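Side-chain contacts in virulence factor (PDB 2W3Y), which is an S-palmitoylated protein that binds to lipid vesicles and serves as a virulence factor of a Drosophila pathogen: residues E96-L101 / D222-T227; L66-V71 / A254-D259; L177-D180 / N184-Y187. One frame throughout, in Å; residues are numbered along the deposited sequence.

Contact 1. Residues E96-L101 / D222-T227; sequences EVSNQL and DTVGGT
Ser-98 and Asn-99 sit on Val-224, at a point where helix 91-105 packs against one face of the large mixed beta sheet. Val-224 lies on strand 214-228 and is the one side chain of 222-227 that touches 96-101. Its two methyl groups divide the work. CG1 lies between the backbone N and the carbonyl carbon (chi1 76°) and meets Ser-98. CG2 is anti to the backbone N and meets Asn-99.

The CB atoms of Ser-98 and Val-224 point at each other's segments. The CA of Ser-98 is 7.2 Å from the CA of Val-224, the nearest such pair of the two segments. Ser-98 OG also lies near the methyl, 3.9 Å from Val-224 CG1. Its polar partner is the carbonyl oxygen of Trp-94, one turn back in the same helix. Ser-98 reaches Phe-191 and Ile-193 on strand 185-198 as well, so it spans two adjacent strands.

Asn-99 arrives from the exposed side of the helix. Its side chain crosses that of Val-224 obliquely, and only its amide oxygen, OD1, comes close. No hydrogen bond joins the segments. The touch is by van der Waals contact: Ser-98 CB lies 3.7 Å from Val-224 CG1, and Asn-99 OD1 lies 3.7 Å from Val-224 CG2.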
loop_
_atom_site.group_PDB
_atom_site.type_symbol
_atom_site.label_atom_id
_atom_site.label_comp_id
_atom_site.label_asym_id
_atom_site.label_seq_id
_atom_site.Cartn_x
_atom_site.Cartn_y
_atom_site.Cartn_z
ATOM N N GLU A 96 -11.124 8.577 -4.357
ATOM C CA GLU A 96 -12.212 8.487 -5.363
ATOM C C GLU A 96 -12.132 7.185 -6.181
ATOM O O GLU A 96 -13.145 6.511 -6.410
ATOM C CB GLU A 96 -12.180 9.719 -6.288
ATOM C CG GLU A 96 -13.217 9.748 -7.457
ATOM C CD GLU A 96 -14.620 10.203 -7.040
ATOM O OE1 GLU A 96 -14.882 10.350 -5.814
ATOM O OE2 GLU A 96 -15.464 10.423 -7.947
ATOM N N VAL A 97 -10.918 6.822 -6.585
ATOM C CA VAL A 97 -10.683 5.641 -7.433
ATOM C C VAL A 97 -10.845 4.338 -6.629
ATOM O O VAL A 97 -11.460 3.374 -7.112
ATOM C CB VAL A 97 -9.299 5.736 -8.153
ATOM C CG1 VAL A 97 -8.890 4.403 -8.783
ATOM C CG2 VAL A 97 -9.300 6.869 -9.224
ATOM N N SER A 98 -10.309 4.313 -5.400
ATOM C CA SER A 98 -10.500 3.177 -4.496
ATOM C C SER A 98 -11.976 2.926 -4.106
ATOM O O SER A 98 -12.388 1.784 -3.974
ATOM C CB SER A 98 -9.630 3.334 -3.232
ATOM O OG SER A 98 -8.260 3.513 -3.577
ATOM N N ASN A 99 -12.758 3.990 -3.918
ATOM C CA ASN A 99 -14.197 3.874 -3.621
ATOM C C ASN A 99 -15.001 3.238 -4.770
ATOM O O ASN A 99 -16.164 2.897 -4.605
ATOM C CB ASN A 99 -14.796 5.245 -3.276
ATOM C CG ASN A 99 -14.441 5.711 -1.862
ATOM O OD1 ASN A 99 -14.134 4.909 -0.971
ATOM N ND2 ASN A 99 -14.509 7.019 -1.650
ATOM N N GLN A 100 -14.366 3.081 -5.925
ATOM C CA GLN A 100 -14.960 2.384 -7.057
ATOM C C GLN A 100 -14.576 0.906 -7.059
ATOM O O GLN A 100 -15.430 0.045 -7.321
ATOM C CB GLN A 100 -14.578 3.062 -8.371
ATOM C CG GLN A 100 -15.127 4.471 -8.523
ATOM C CD GLN A 100 -16.652 4.532 -8.455
ATOM O OE1 GLN A 100 -17.213 5.218 -7.601
ATOM N NE2 GLN A 100 -17.324 3.815 -9.355
ATOM N N LEU A 101 -13.314 0.614 -6.717
ATOM C CA LEU A 101 -12.793 -0.761 -6.635
ATOM C C LEU A 101 -13.367 -1.587 -5.480
ATOM O O LEU A 101 -13.679 -2.771 -5.649
ATOM C CB LEU A 101 -11.239 -0.760 -6.522
ATOM C CG LEU A 101 -10.442 -0.259 -7.729
ATOM C CD1 LEU A 101 -8.943 -0.106 -7.422
ATOM C CD2 LEU A 101 -10.663 -1.122 -8.983
ATOM N N ASP A 222 -4.919 9.741 6.376
ATOM C CA ASP A 222 -6.215 9.400 5.777
ATOM C C ASP A 222 -6.151 7.984 5.218
ATOM O O ASP A 222 -5.156 7.617 4.588
ATOM C CB ASP A 222 -6.526 10.343 4.625
ATOM C CG ASP A 222 -6.692 11.773 5.066
ATOM O OD1 ASP A 222 -7.453 12.025 6.026
ATOM O OD2 ASP A 222 -6.059 12.650 4.428
ATOM N N THR A 223 -7.196 7.194 5.447
ATOM C CA THR A 223 -7.175 5.775 5.095
ATOM C C THR A 223 -8.364 5.342 4.242
ATOM O O THR A 223 -9.493 5.830 4.416
ATOM C CB THR A 223 -7.047 4.832 6.357
ATOM O OG1 THR A 223 -8.276 4.790 7.092
ATOM C CG2 THR A 223 -5.919 5.274 7.300
ATOM N N VAL A 224 -8.101 4.413 3.331
ATOM C CA VAL A 224 -9.130 3.737 2.530
ATOM C C VAL A 224 -8.599 2.333 2.204
ATOM O O VAL A 224 -7.386 2.127 2.069
ATOM C CB VAL A 224 -9.551 4.539 1.258
ATOM C CG1 VAL A 224 -8.516 4.444 0.154
ATOM C CG2 VAL A 224 -10.941 4.089 0.745
ATOM N N GLY A 225 -9.507 1.370 2.134
ATOM C CA GLY A 225 -9.109 -0.007 1.892
ATOM C C GLY A 225 -10.199 -1.031 2.112
ATOM O O GLY A 225 -11.319 -0.702 2.508
ATOM N N GLY A 226 -9.859 -2.291 1.851
ATOM C CA GLY A 226 -10.782 -3.385 2.081
ATOM C C GLY A 226 -10.067 -4.711 2.047
ATOM O O GLY A 226 -8.875 -4.775 1.752
ATOM N N THR A 227 -10.812 -5.762 2.357
ATOM C CA THR A 227 -10.320 -7.138 2.341
ATOM C C THR A 227 -10.757 -7.768 1.018
ATOM O O THR A 227 -11.925 -7.672 0.650
ATOM C CB THR A 227 -10.933 -7.925 3.513
ATOM O OG1 THR A 227 -10.590 -7.290 4.756
ATOM C CG2 THR A 227 -10.454 -9.388 3.544
#

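Contact 2. Residues L66-V71 / A254-D259; sequences LMERFV and AIDDAD
Ile-255 reaches across to Glu-68 and Val-71, which lie one turn apart on helix 57-81. Just before it, Ala-254 leads into a short 3-10 turn, 255-257, in the loop after helix 237-250. Two backbone bonds close this turn: Asp-257 N bonds to Ala-254 O, and Ala-258 N bonds to Ile-255 O.

The backbone N of Ile-255 donates to water 1 (3.0 Å from Ile-255 N), and this water donates to Glu-68 O. The side chain then provides the apolar part of the contact. CG1 lies between the backbone N and the carbonyl carbon (chi1 67°), and the chain runs on extended to CD1. That methyl is 3.9 Å from Val-71 CG1, with the two side chains crossing at about a right angle. The same Ile-255 CD1 is 4.1 Å from Glu-68 CB.

Asp-256 continues the contact on the exposed side. Its backbone N donates to water 2, which donates to Glu-68 OE1. Its carboxylate is turned 87° from that of Glu-68, and Asp-256 OD2 stays 4.4 Å from Glu-68 OE1. Water 3 donates to both of these oxygens, 2.7 Å from Asp-256 OD2, and probably eases the repulsion between the like charges.

Beyond the two segments, Glu-68 OE2 is hydrogen-bonded to Thr-46 OG1 and Tyr-261 OH. Ile-255 and Val-71 both touch Tyr-44. The loop therefore lies beside helix 57-81 and strand 40-49, and Val-71 also touches Ala-171 of strand 166-179.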
loop_
_atom_site.group_PDB
_atom_site.type_symbol
_atom_site.label_atom_id
_atom_site.label_comp_id
_atom_site.label_asym_id
_atom_site.label_seq_id
_atom_site.Cartn_x
_atom_site.Cartn_y
_atom_site.Cartn_z
ATOM N N LEU A 66 -2.372 -10.849 -7.366
ATOM C CA LEU A 66 -3.629 -10.111 -7.539
ATOM C C LEU A 66 -3.606 -8.701 -6.929
ATOM O O LEU A 66 -4.028 -7.729 -7.568
ATOM C CB LEU A 66 -4.792 -10.903 -6.949
ATOM C CG LEU A 66 -5.248 -12.154 -7.708
ATOM C CD1 LEU A 66 -6.263 -12.944 -6.857
ATOM C CD2 LEU A 66 -5.835 -11.797 -9.085
ATOM N N MET A 67 -3.115 -8.596 -5.696
ATOM C CA MET A 67 -3.117 -7.307 -5.004
ATOM C C MET A 67 -2.158 -6.294 -5.653
ATOM O O MET A 67 -2.508 -5.112 -5.777
ATOM C CB MET A 67 -2.835 -7.487 -3.505
ATOM C CG MET A 67 -3.997 -8.080 -2.682
ATOM S SD MET A 67 -5.604 -7.219 -2.730
ATOM C CE MET A 67 -6.449 -7.929 -4.129
ATOM N N GLU A 68 -0.968 -6.752 -6.081
ATOM C CA GLU A 68 -0.018 -5.867 -6.795
ATOM C C GLU A 68 -0.633 -5.334 -8.107
ATOM O O GLU A 68 -0.404 -4.180 -8.504
ATOM C CB GLU A 68 1.332 -6.548 -7.053
ATOM C CG GLU A 68 2.110 -6.899 -5.764
ATOM C CD GLU A 68 3.620 -7.115 -5.957
ATOM O OE1 GLU A 68 4.145 -7.033 -7.099
ATOM O OE2 GLU A 68 4.306 -7.350 -4.928
ATOM N N ARG A 69 -1.429 -6.176 -8.758
ATOM C CA ARG A 69 -2.131 -5.787 -9.976
ATOM C C ARG A 69 -3.229 -4.755 -9.705
ATOM O O ARG A 69 -3.376 -3.802 -10.476
ATOM C CB ARG A 69 -2.709 -7.014 -10.683
ATOM C CG ARG A 69 -1.625 -7.915 -11.298
ATOM C CD ARG A 69 -2.244 -9.124 -11.987
ATOM N NE ARG A 69 -2.710 -8.751 -13.323
ATOM C CZ ARG A 69 -3.412 -9.530 -14.144
ATOM N NH1 ARG A 69 -3.764 -10.762 -13.781
ATOM N NH2 ARG A 69 -3.764 -9.067 -15.339
ATOM N N PHE A 70 -3.981 -4.954 -8.621
ATOM C CA PHE A 70 -4.987 -3.983 -8.159
ATOM C C PHE A 70 -4.356 -2.632 -7.783
ATOM O O PHE A 70 -4.883 -1.568 -8.138
ATOM C CB PHE A 70 -5.807 -4.546 -6.993
ATOM C CG PHE A 70 -7.063 -5.296 -7.418
ATOM C CD1 PHE A 70 -8.116 -4.629 -8.047
ATOM C CD2 PHE A 70 -7.191 -6.666 -7.160
ATOM C CE1 PHE A 70 -9.275 -5.315 -8.427
ATOM C CE2 PHE A 70 -8.338 -7.373 -7.534
ATOM C CZ PHE A 70 -9.383 -6.705 -8.170
ATOM N N VAL A 71 -3.218 -2.678 -7.088
ATOM C CA VAL A 71 -2.479 -1.451 -6.749
ATOM C C VAL A 71 -2.045 -0.683 -8.004
ATOM O O VAL A 71 -2.256 0.543 -8.078
ATOM C CB VAL A 71 -1.266 -1.728 -5.750
ATOM C CG1 VAL A 71 -0.388 -0.468 -5.567
ATOM C CG2 VAL A 71 -1.790 -2.217 -4.401
ATOM N N ALA A 254 4.089 -2.687 -13.896
ATOM C CA ALA A 254 4.407 -3.378 -12.643
ATOM C C ALA A 254 4.930 -2.432 -11.547
ATOM O O ALA A 254 5.913 -1.710 -11.749
ATOM C CB ALA A 254 5.404 -4.522 -12.899
ATOM N N ILE A 255 4.279 -2.454 -10.387
ATOM C CA ILE A 255 4.778 -1.699 -9.224
ATOM C C ILE A 255 6.125 -2.217 -8.720
ATOM O O ILE A 255 6.890 -1.458 -8.121
ATOM C CB ILE A 255 3.746 -1.551 -8.059
ATOM C CG1 ILE A 255 3.436 -2.903 -7.384
ATOM C CG2 ILE A 255 2.476 -0.825 -8.546
ATOM C CD1 ILE A 255 2.661 -2.799 -6.075
ATOM N N ASP A 256 6.436 -3.486 -8.988
ATOM C CA ASP A 256 7.763 -4.020 -8.609
ATOM C C ASP A 256 8.951 -3.451 -9.409
ATOM O O ASP A 256 10.116 -3.670 -9.041
ATOM C CB ASP A 256 7.771 -5.564 -8.514
ATOM C CG ASP A 256 7.699 -6.266 -9.878
ATOM O OD1 ASP A 256 7.777 -5.599 -10.922
ATOM O OD2 ASP A 256 7.570 -7.520 -9.885
ATOM N N ASP A 257 8.659 -2.713 -10.486
ATOM C CA ASP A 257 9.673 -1.924 -11.195
ATOM C C ASP A 257 9.880 -0.488 -10.652
ATOM O O ASP A 257 10.820 0.196 -11.075
ATOM C CB ASP A 257 9.398 -1.843 -12.708
ATOM C CG ASP A 257 9.489 -3.193 -13.407
ATOM O OD1 ASP A 257 10.322 -4.046 -13.005
ATOM O OD2 ASP A 257 8.724 -3.396 -14.379
ATOM N N ALA A 258 9.026 -0.031 -9.731
ATOM C CA ALA A 258 9.183 1.322 -9.166
ATOM C C ALA A 258 10.383 1.450 -8.206
ATOM O O ALA A 258 10.727 0.516 -7.483
ATOM C CB ALA A 258 7.886 1.769 -8.469
ATOM N N ASP A 259 11.000 2.626 -8.203
ATOM C CA ASP A 259 12.091 2.945 -7.292
ATOM C C ASP A 259 11.658 2.904 -5.813
ATOM O O ASP A 259 12.480 2.627 -4.939
ATOM C CB ASP A 259 12.701 4.318 -7.643
ATOM C CG ASP A 259 13.121 4.419 -9.106
ATOM O OD1 ASP A 259 14.318 4.186 -9.378
ATOM O OD2 ASP A 259 12.257 4.705 -9.982
HETATM O O HOH W 1 1.913 -4.360 -10.338
HETATM O O HOH W 2 4.240 -5.697 -9.699
HETATM O O HOH W 3 6.467 -8.747 -7.743
#

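Contact 3. Residues L177-D180 / N184-Y187; sequences LFQD and NVFY
Phe-178 and Phe-186 form the hydrogen-bonded pair of an antiparallel beta hairpin, made by strands 166-179 and 185-198. This is the tight part of the contact. Phe-186 N donates an almost straight bond to Phe-178 O, 2.9 Å long with an angle of 169° at the hydrogen. The return bond, from Phe-178 N to Phe-186 O, is weak at 3.4 Å.

The Phe-186 ring folds back across the partner strand, because its CG lies between the backbone N and the carbonyl carbon (chi1 61°). One ring face then covers Phe-178 O, which stands 3.1 Å above the ring plane and toward the rim. Phe-186 CZ reaches 3.8 Å from Phe-178 CB. The Phe-178 ring itself leads away and meets Tyr-275 edge-to-face.

On the sheet face that carries Leu-177, Val-185 and Tyr-187, Leu-177 CD2 lies 4.0 Å from Tyr-187 CB. Val-185 CG1 packs against Leu-177 CB. Val-60 of helix 57-81 touches Leu-177 and Tyr-187, and Tyr-187 OH is hydrogen-bonded to His-175.

Toward the turn the contact is more polar and more open to solvent. Its backbone bond stays short, with Asp-180 N 2.8 Å from Asn-184 O. The side chains are looser. Gln-179 is exposed and meets Val-185 by carbon atoms alone. Asp-180 and Asn-184 lie side by side and point the same way, with carboxylate and amide planes 76° apart. Water 4 donates to Asp-180 OD2 and accepts from Asn-184 ND2.

Asn-184 N reaches Asp-180 OD1 at 3.0 Å from above the carboxylate plane. The same oxygen takes a weak bond from Ser-182 N, two residues on, as in an Asx turn. One carboxylate thus accepts one firm and one weak backbone N-H bond and a water, consistent with a charged Asp-180 that ties the turn together where hydrophobic packing ends.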
loop_
_atom_site.group_PDB
_atom_site.type_symbol
_atom_site.label_atom_id
_atom_site.label_comp_id
_atom_site.label_asym_id
_atom_site.label_seq_id
_atom_site.Cartn_x
_atom_site.Cartn_y
_atom_site.Cartn_z
ATOM N N LEU A 177 -1.225 -13.883 7.765
ATOM C CA LEU A 177 -1.309 -15.309 8.125
ATOM C C LEU A 177 -1.231 -15.427 9.627
ATOM O O LEU A 177 -0.151 -15.548 10.189
ATOM C CB LEU A 177 -0.194 -16.112 7.433
ATOM C CG LEU A 177 -0.612 -16.039 5.971
ATOM C CD1 LEU A 177 0.390 -15.336 5.056
ATOM C CD2 LEU A 177 -1.191 -17.355 5.443
ATOM N N PHE A 178 -2.390 -15.342 10.267
ATOM C CA PHE A 178 -2.503 -15.281 11.708
ATOM C C PHE A 178 -3.478 -16.355 12.172
ATOM O O PHE A 178 -4.338 -16.808 11.402
ATOM C CB PHE A 178 -3.080 -13.919 12.150
ATOM C CG PHE A 178 -2.173 -12.737 11.898
ATOM C CD1 PHE A 178 -0.826 -12.761 12.291
ATOM C CD2 PHE A 178 -2.677 -11.584 11.305
ATOM C CE1 PHE A 178 0.011 -11.660 12.072
ATOM C CE2 PHE A 178 -1.850 -10.475 11.085
ATOM C CZ PHE A 178 -0.502 -10.522 11.466
ATOM N N GLN A 179 -3.379 -16.710 13.447
ATOM C CA GLN A 179 -4.295 -17.663 14.081
ATOM C C GLN A 179 -5.616 -17.031 14.506
ATOM O O GLN A 179 -5.624 -15.971 15.161
ATOM C CB GLN A 179 -3.641 -18.259 15.321
ATOM C CG GLN A 179 -2.608 -19.314 15.066
ATOM C CD GLN A 179 -1.901 -19.714 16.345
ATOM O OE1 GLN A 179 -2.456 -20.435 17.173
ATOM N NE2 GLN A 179 -0.677 -19.228 16.525
ATOM N N ASP A 180 -6.730 -17.676 14.157
ATOM C CA ASP A 180 -8.025 -17.365 14.790
ATOM C C ASP A 180 -8.050 -17.825 16.262
ATOM O O ASP A 180 -7.052 -18.347 16.768
ATOM C CB ASP A 180 -9.226 -17.890 13.968
ATOM C CG ASP A 180 -9.339 -19.434 13.930
ATOM O OD1 ASP A 180 -8.862 -20.142 14.844
ATOM O OD2 ASP A 180 -9.950 -19.934 12.957
ATOM N N ASN A 184 -6.410 -21.855 14.525
ATOM C CA ASN A 184 -6.267 -22.148 13.102
ATOM C C ASN A 184 -5.849 -20.933 12.292
ATOM O O ASN A 184 -6.419 -19.839 12.449
ATOM C CB ASN A 184 -7.567 -22.706 12.540
ATOM C CG ASN A 184 -7.989 -23.971 13.239
ATOM O OD1 ASN A 184 -7.188 -24.879 13.432
ATOM N ND2 ASN A 184 -9.242 -24.024 13.646
ATOM N N VAL A 185 -4.874 -21.136 11.413
ATOM C CA VAL A 185 -4.352 -20.046 10.576
ATOM C C VAL A 185 -5.322 -19.679 9.463
ATOM O O VAL A 185 -5.844 -20.555 8.757
ATOM C CB VAL A 185 -2.970 -20.393 9.975
ATOM C CG1 VAL A 185 -2.469 -19.268 9.050
ATOM C CG2 VAL A 185 -1.956 -20.633 11.079
ATOM N N PHE A 186 -5.559 -18.377 9.307
ATOM C CA PHE A 186 -6.312 -17.867 8.182
ATOM C C PHE A 186 -5.438 -16.959 7.305
ATOM O O PHE A 186 -4.412 -16.412 7.760
ATOM C CB PHE A 186 -7.578 -17.125 8.652
ATOM C CG PHE A 186 -7.291 -15.928 9.521
ATOM C CD1 PHE A 186 -6.961 -14.697 8.951
ATOM C CD2 PHE A 186 -7.329 -16.034 10.910
ATOM C CE1 PHE A 186 -6.692 -13.597 9.745
ATOM C CE2 PHE A 186 -7.057 -14.929 11.722
ATOM C CZ PHE A 186 -6.732 -13.709 11.127
ATOM N N TYR A 187 -5.848 -16.819 6.050
ATOM C CA TYR A 187 -5.252 -15.846 5.145
ATOM C C TYR A 187 -6.225 -14.684 4.883
ATOM O O TYR A 187 -7.338 -14.889 4.376
ATOM C CB TYR A 187 -4.760 -16.536 3.857
ATOM C CG TYR A 187 -4.316 -15.607 2.752
ATOM C CD1 TYR A 187 -3.402 -14.568 2.991
ATOM C CD2 TYR A 187 -4.810 -15.771 1.455
ATOM C CE1 TYR A 187 -3.002 -13.719 1.959
ATOM C CE2 TYR A 187 -4.416 -14.938 0.427
ATOM C CZ TYR A 187 -3.514 -13.913 0.679
ATOM O OH TYR A 187 -3.123 -13.084 -0.353
HETATM O O HOH W 4 -11.373 -22.267 13.180
#

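Along the chain the contacts are nested: contact 3 lies within the loop closed by contact 1, and contact 1 within that closed by contact 2. The centres of contacts 1 and 2 are about 16 Å apart. Contact 3 lies about 24 and 25 Å from contacts 1 and 2, centre to centre, toward the periphery. Contact 2 uses helix 57-81 and contact 1 the next helix, 91-105. Contacts 1 and 3 share the large mixed sheet, in which strands 185-198 and 214-228 are neighbours. The side chains of Val-224 and Val-71 are each about 12 Å from the bound palmitic acid, so neither valine touches the ligand.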